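PDB 5LW6: Ddb_g0293866 from Dictyostelium discoideum, which probably binds ADP-ribose or poly-ADP-ribose through the macrodomain described here, one part of a longer protein that may sense DNA damage. Local coordinates for residues 62-68 / 219-223; 186-190 / 243-248. All blocks are in the same frame, centred on the assembly; numbering follows the deposited sequence.

Interaction 1 of 2, residues 62-68 / 219-223; sequences STSTFGF and GVNMN
Asn221 lies across the ring of Phe66: its CB sits over one face, 3.9 Å from the ring centroid and 16° off the ring normal, a CH-pi contact with the amide plane turned 60° from the ring. A chi1 of 174° extends the side chain from its backbone N, and a turn at chi2 brings OD1 to 3.3 Å from Phe66 CA. OD1 also accepts from Asn223 N, which lies above the plane of the Asn221 side-chain carbonyl, closing an Asx turn. Asn223 is directed toward the other loop, and its ND2 gives a straight 2.9 Å bond to Thr65 O, nearly in line with the carbonyl and in the amide plane. The two loops leave the C-terminal ends of parallel strands 55-59 and 213-217, which flank strand 145-149, probably on the ADP-ribose-binding side, as in other macrodomains; a type I turn spans Ser64 to Gly67. Phe66 O accepts from Met222 N at 2.7 Å. Phe68 presents its edge to Val220 CG1, 3.8 Å from CE2, while SE of Met222, a selenomethionine, approaches the same ring obliquely in a Met-aromatic contact. Ser62 OG donates to Val220 O at 2.8 Å, tilted from the carbonyl plane; Ser62 N is hydrogen-bonded to Glu149 OE2.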
loop_
_atom_site.group_PDB
_atom_site.type_symbol
_atom_site.label_atom_id
_atom_site.label_comp_id
_atom_site.label_asym_id
_atom_site.label_seq_id
_atom_site.Cartn_x
_atom_site.Cartn_y
_atom_site.Cartn_z
ATOM N N SER A 62 -7.763 2.451 -2.466
ATOM C CA SER A 62 -9.242 2.376 -2.698
ATOM C C SER A 62 -9.748 3.240 -3.838
ATOM O O SER A 62 -10.948 3.296 -4.056
ATOM C CB SER A 62 -9.988 2.708 -1.417
ATOM O OG SER A 62 -9.726 1.658 -0.489
ATOM N N THR A 63 -8.878 3.901 -4.576
ATOM C CA THR A 63 -9.321 4.875 -5.550
ATOM C C THR A 63 -9.682 4.326 -6.881
ATOM O O THR A 63 -10.320 5.009 -7.692
ATOM C CB THR A 63 -8.310 6.001 -5.812
ATOM O OG1 THR A 63 -7.079 5.510 -6.281
ATOM C CG2 THR A 63 -8.084 6.786 -4.537
ATOM N N SER A 64 -9.278 3.174 -7.237
ATOM C CA SER A 64 -9.756 2.964 -8.655
ATOM C C SER A 64 -10.912 1.998 -8.659
ATOM O O SER A 64 -12.094 2.410 -8.460
ATOM C CB SER A 64 -8.614 2.607 -9.579
ATOM O OG SER A 64 -7.656 1.879 -8.842
ATOM N N THR A 65 -10.603 0.712 -8.730
ATOM C CA THR A 65 -11.658 -0.287 -8.701
ATOM C C THR A 65 -12.614 -0.187 -7.516
ATOM O O THR A 65 -13.817 -0.376 -7.686
ATOM C CB THR A 65 -10.992 -1.700 -8.734
ATOM O OG1 THR A 65 -10.255 -1.816 -9.955
ATOM C CG2 THR A 65 -11.970 -2.801 -8.646
ATOM N N PHE A 66 -12.074 0.061 -6.293
ATOM C CA PHE A 66 -12.921 0.213 -5.076
ATOM C C PHE A 66 -13.806 1.436 -5.021
ATOM O O PHE A 66 -14.721 1.568 -4.159
ATOM C CB PHE A 66 -12.047 0.120 -3.820
ATOM C CG PHE A 66 -11.646 -1.305 -3.474
ATOM C CD1 PHE A 66 -11.843 -2.345 -4.357
ATOM C CD2 PHE A 66 -11.001 -1.581 -2.279
ATOM C CE1 PHE A 66 -11.432 -3.647 -4.052
ATOM C CE2 PHE A 66 -10.557 -2.876 -1.972
ATOM C CZ PHE A 66 -10.767 -3.922 -2.864
ATOM N N GLY A 67 -13.518 2.390 -5.871
ATOM C CA GLY A 67 -14.416 3.477 -6.018
ATOM C C GLY A 67 -14.527 4.455 -4.881
ATOM O O GLY A 67 -15.522 5.167 -4.779
ATOM N N PHE A 68 -13.478 4.621 -4.080
ATOM C CA PHE A 68 -13.572 5.527 -2.966
ATOM C C PHE A 68 -13.596 6.931 -3.530
ATOM O O PHE A 68 -12.936 7.212 -4.516
ATOM C CB PHE A 68 -12.381 5.395 -2.034
ATOM C CG PHE A 68 -12.646 5.839 -0.644
ATOM C CD1 PHE A 68 -12.552 7.148 -0.307
ATOM C CD2 PHE A 68 -13.004 4.928 0.364
ATOM C CE1 PHE A 68 -12.825 7.546 0.994
ATOM C CE2 PHE A 68 -13.195 5.324 1.668
ATOM C CZ PHE A 68 -13.118 6.640 1.990
ATOM N N GLY A 219 -8.120 -2.022 2.079
ATOM C CA GLY A 219 -8.734 -0.715 2.108
ATOM C C GLY A 219 -10.260 -0.897 1.984
ATOM O O GLY A 219 -10.759 -1.992 1.736
ATOM N N VAL A 220 -10.951 0.216 2.064
ATOM C CA VAL A 220 -12.381 0.283 2.064
ATOM C C VAL A 220 -12.887 0.217 0.621
ATOM O O VAL A 220 -12.454 0.953 -0.236
ATOM C CB VAL A 220 -12.827 1.580 2.744
ATOM C CG1 VAL A 220 -14.312 1.783 2.591
ATOM C CG2 VAL A 220 -12.412 1.596 4.195
ATOM N N ASN A 221 -13.780 -0.736 0.366
ATOM C CA ASN A 221 -14.414 -0.834 -0.940
ATOM C C ASN A 221 -15.782 -0.182 -0.926
ATOM O O ASN A 221 -16.605 -0.413 -0.061
ATOM C CB ASN A 221 -14.643 -2.303 -1.316
ATOM C CG ASN A 221 -15.428 -2.433 -2.587
ATOM O OD1 ASN A 221 -15.089 -1.792 -3.563
ATOM N ND2 ASN A 221 -16.493 -3.269 -2.585
HETATM N N MSE A 222 -15.993 0.626 -1.926
HETATM C CA MSE A 222 -17.262 1.264 -2.118
HETATM C C MSE A 222 -18.042 0.711 -3.296
HETATM O O MSE A 222 -19.195 1.145 -3.505
HETATM C CB MSE A 222 -17.100 2.770 -2.420
HETATM C CG MSE A 222 -16.282 3.546 -1.376
HETATM SE SE MSE A 222 -16.989 3.573 0.383
HETATM C CE MSE A 222 -18.627 4.612 -0.057
ATOM N N ASN A 223 -17.437 -0.183 -4.105
ATOM C CA ASN A 223 -17.977 -0.677 -5.388
ATOM C C ASN A 223 -18.868 -1.901 -5.147
ATOM O O ASN A 223 -18.341 -2.975 -4.807
ATOM C CB ASN A 223 -16.797 -1.024 -6.316
ATOM C CG ASN A 223 -17.233 -1.506 -7.666
ATOM O OD1 ASN A 223 -18.413 -1.830 -7.868
ATOM N ND2 ASN A 223 -16.275 -1.573 -8.596
#

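Interaction 2 of 2, residues 186-190 / 243-248; sequences IGKVY and ETYHSL
Lys188 and Glu243 form the charged part of this contact. The lysine side chain leaves the backbone away from the helix, then bends at chi2 and chi4 (-64° and -82°) and brings NZ to 2.8 Å from Glu243 OE2, which it meets on the anti side, somewhat out of the carboxylate plane. The carboxylate is gripped from elsewhere too: the backbone N of Ile38 bonds OE2 and that of Gly39 bonds OE1, while Lys188 NZ also reaches Lys36 O, so residues 36-39, near the start of the modelled chain, are tied to the ion pair.

Among the neutral polar contacts, Ser247 OG, in one of its two modelled conformers, lies 3.0 Å from Gly187 O and 3.1 Å from Glu243 O, one turn back in its own helix; its single proton can serve either acceptor. Thr244 CA makes a CA-H...O contact of 3.6 Å with Gly187 O. The two backbones come nearest at Gly187 and Thr244, whose CA atoms are 4.3 Å apart, and Thr244 OG1, bonded to Leu240 O, packs at 3.4 Å from Gly187 CA. In the macrodomain's alpha/beta architecture, helix 237-253 here packs against the start of strand 189-193 and the loop leading into it; this strand, at one edge of the sheet, runs antiparallel to strand 213-217.

Apolar packing centres on Val189, which points toward the helix. Its CG1 rests near the backbone of Leu248 and 4.0 Å from Leu248 CB, whereas CG2 lies 3.4 Å from Ser247 O. Val189 and Leu248 both touch Ile215 of strand 213-217, and Leu248 continues onto Leu56 and Phe58 of strand 55-59.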
loop_
_atom_site.group_PDB
_atom_site.type_symbol
_atom_site.label_atom_id
_atom_site.label_comp_id
_atom_site.label_asym_id
_atom_site.label_seq_id
_atom_site.Cartn_x
_atom_site.Cartn_y
_atom_site.Cartn_z
ATOM N N ILE A 186 -10.869 -5.495 7.311
ATOM C CA ILE A 186 -10.808 -4.172 6.686
ATOM C C ILE A 186 -10.128 -3.158 7.582
ATOM O O ILE A 186 -10.388 -3.066 8.789
ATOM C CB ILE A 186 -12.222 -3.657 6.244
ATOM C CG1 ILE A 186 -12.810 -4.576 5.141
ATOM C CG2 ILE A 186 -12.133 -2.272 5.650
ATOM C CD1 ILE A 186 -14.304 -4.844 5.317
ATOM N N GLY A 187 -9.260 -2.367 6.977
ATOM C CA GLY A 187 -8.505 -1.381 7.708
ATOM C C GLY A 187 -7.113 -1.882 8.140
ATOM O O GLY A 187 -6.386 -1.141 8.740
ATOM N N LYS A 188 -6.770 -3.147 7.883
ATOM C CA LYS A 188 -5.523 -3.716 8.265
ATOM C C LYS A 188 -4.677 -4.132 7.068
ATOM O O LYS A 188 -5.204 -4.267 5.974
ATOM C CB LYS A 188 -5.717 -4.924 9.199
ATOM C CG LYS A 188 -6.364 -4.531 10.523
ATOM C CD LYS A 188 -5.550 -3.578 11.420
ATOM C CE LYS A 188 -6.212 -3.203 12.779
ATOM N NZ LYS A 188 -7.221 -2.094 12.606
ATOM N N VAL A 189 -3.382 -4.262 7.283
ATOM C CA VAL A 189 -2.476 -4.834 6.271
ATOM C C VAL A 189 -1.818 -6.125 6.728
ATOM O O VAL A 189 -1.715 -6.400 7.944
ATOM C CB VAL A 189 -1.444 -3.794 5.783
ATOM C CG1 VAL A 189 -2.144 -2.454 5.463
ATOM C CG2 VAL A 189 -0.351 -3.603 6.791
ATOM N N TYR A 190 -1.322 -6.912 5.777
ATOM C CA TYR A 190 -0.849 -8.248 5.977
ATOM C C TYR A 190 0.468 -8.425 5.218
ATOM O O TYR A 190 0.412 -8.696 4.022
ATOM C CB TYR A 190 -1.921 -9.246 5.547
ATOM C CG TYR A 190 -3.117 -9.087 6.421
ATOM C CD1 TYR A 190 -3.269 -9.774 7.624
ATOM C CD2 TYR A 190 -4.105 -8.215 6.084
ATOM C CE1 TYR A 190 -4.371 -9.554 8.441
ATOM C CE2 TYR A 190 -5.145 -7.937 6.941
ATOM C CZ TYR A 190 -5.308 -8.650 8.089
ATOM O OH TYR A 190 -6.393 -8.341 8.904
ATOM N N GLU A 243 -7.273 4.405 8.833
ATOM C CA GLU A 243 -6.677 3.330 9.589
ATOM C C GLU A 243 -5.854 2.409 8.674
ATOM O O GLU A 243 -4.845 1.876 9.102
ATOM C CB GLU A 243 -7.771 2.519 10.275
ATOM C CG GLU A 243 -7.299 1.319 11.073
ATOM C CD GLU A 243 -6.369 1.523 12.252
ATOM O OE1 GLU A 243 -6.083 2.655 12.726
ATOM O OE2 GLU A 243 -5.932 0.438 12.784
ATOM N N THR A 244 -6.307 2.207 7.444
ATOM C CA THR A 244 -5.547 1.437 6.426
ATOM C C THR A 244 -4.151 2.065 6.235
ATOM O O THR A 244 -3.148 1.366 6.265
ATOM C CB THR A 244 -6.299 1.258 5.126
ATOM O OG1 THR A 244 -7.672 0.849 5.335
ATOM C CG2 THR A 244 -5.632 0.261 4.292
ATOM N N TYR A 245 -4.099 3.366 6.092
ATOM C CA TYR A 245 -2.808 4.018 5.939
ATOM C C TYR A 245 -1.956 3.859 7.186
ATOM O O TYR A 245 -0.784 3.541 7.140
ATOM C CB TYR A 245 -2.942 5.509 5.585
ATOM C CG TYR A 245 -3.190 5.745 4.118
ATOM C CD1 TYR A 245 -2.132 5.747 3.208
ATOM C CD2 TYR A 245 -4.433 5.934 3.613
ATOM C CE1 TYR A 245 -2.363 5.945 1.861
ATOM C CE2 TYR A 245 -4.665 6.142 2.259
ATOM C CZ TYR A 245 -3.623 6.120 1.369
ATOM O OH TYR A 245 -3.854 6.298 -0.027
ATOM N N HIS A 246 -2.559 4.062 8.346
ATOM C CA HIS A 246 -1.821 3.842 9.609
ATOM C C HIS A 246 -1.248 2.447 9.711
ATOM O O HIS A 246 -0.121 2.277 10.051
ATOM C CB HIS A 246 -2.704 4.171 10.807
ATOM C CG HIS A 246 -2.918 5.637 11.008
ATOM N ND1 HIS A 246 -4.086 6.164 11.538
ATOM C CD2 HIS A 246 -2.098 6.689 10.792
ATOM C CE1 HIS A 246 -3.982 7.487 11.582
ATOM N NE2 HIS A 246 -2.768 7.829 11.175
ATOM N N SER A 247 -2.056 1.439 9.413
ATOM C CA SER A 247 -1.605 0.065 9.388
ATOM C C SER A 247 -0.461 -0.158 8.424
ATOM O O SER A 247 0.521 -0.889 8.722
ATOM C CB SER A 247 -2.773 -0.819 8.973
ATOM O OG SER A 247 -3.671 -0.795 10.032
ATOM N N LEU A 248 -0.584 0.394 7.234
ATOM C CA LEU A 248 0.465 0.261 6.242
ATOM C C LEU A 248 1.776 0.833 6.751
ATOM O O LEU A 248 2.836 0.240 6.616
ATOM C CB LEU A 248 -0.022 0.927 4.962
ATOM C CG LEU A 248 0.980 0.983 3.824
ATOM C CD1 LEU A 248 1.407 -0.424 3.408
ATOM C CD2 LEU A 248 0.356 1.740 2.661
#

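Overall arrangement
Both contacts are largely buried, but interaction 2 lies deeper, its centre about 9 Å from the centre of the chain, against about 13 Å for that of interaction 1. Interaction 1 joins two irregular loops and relies on backbone carbonyls, asparagine amides and aromatic rings; interaction 2 sets a helix against the beginning of an edge strand and combines a salt bridge with aliphatic packing. Helix 237-253 is common ground: its Leu241 touches Ser62 and Phe68, its Leu240 touches Val220, and its middle turns form one side of interaction 2. The two meet directly where Gly219 CA packs on Thr244 OG1 and Val220 on Ile186.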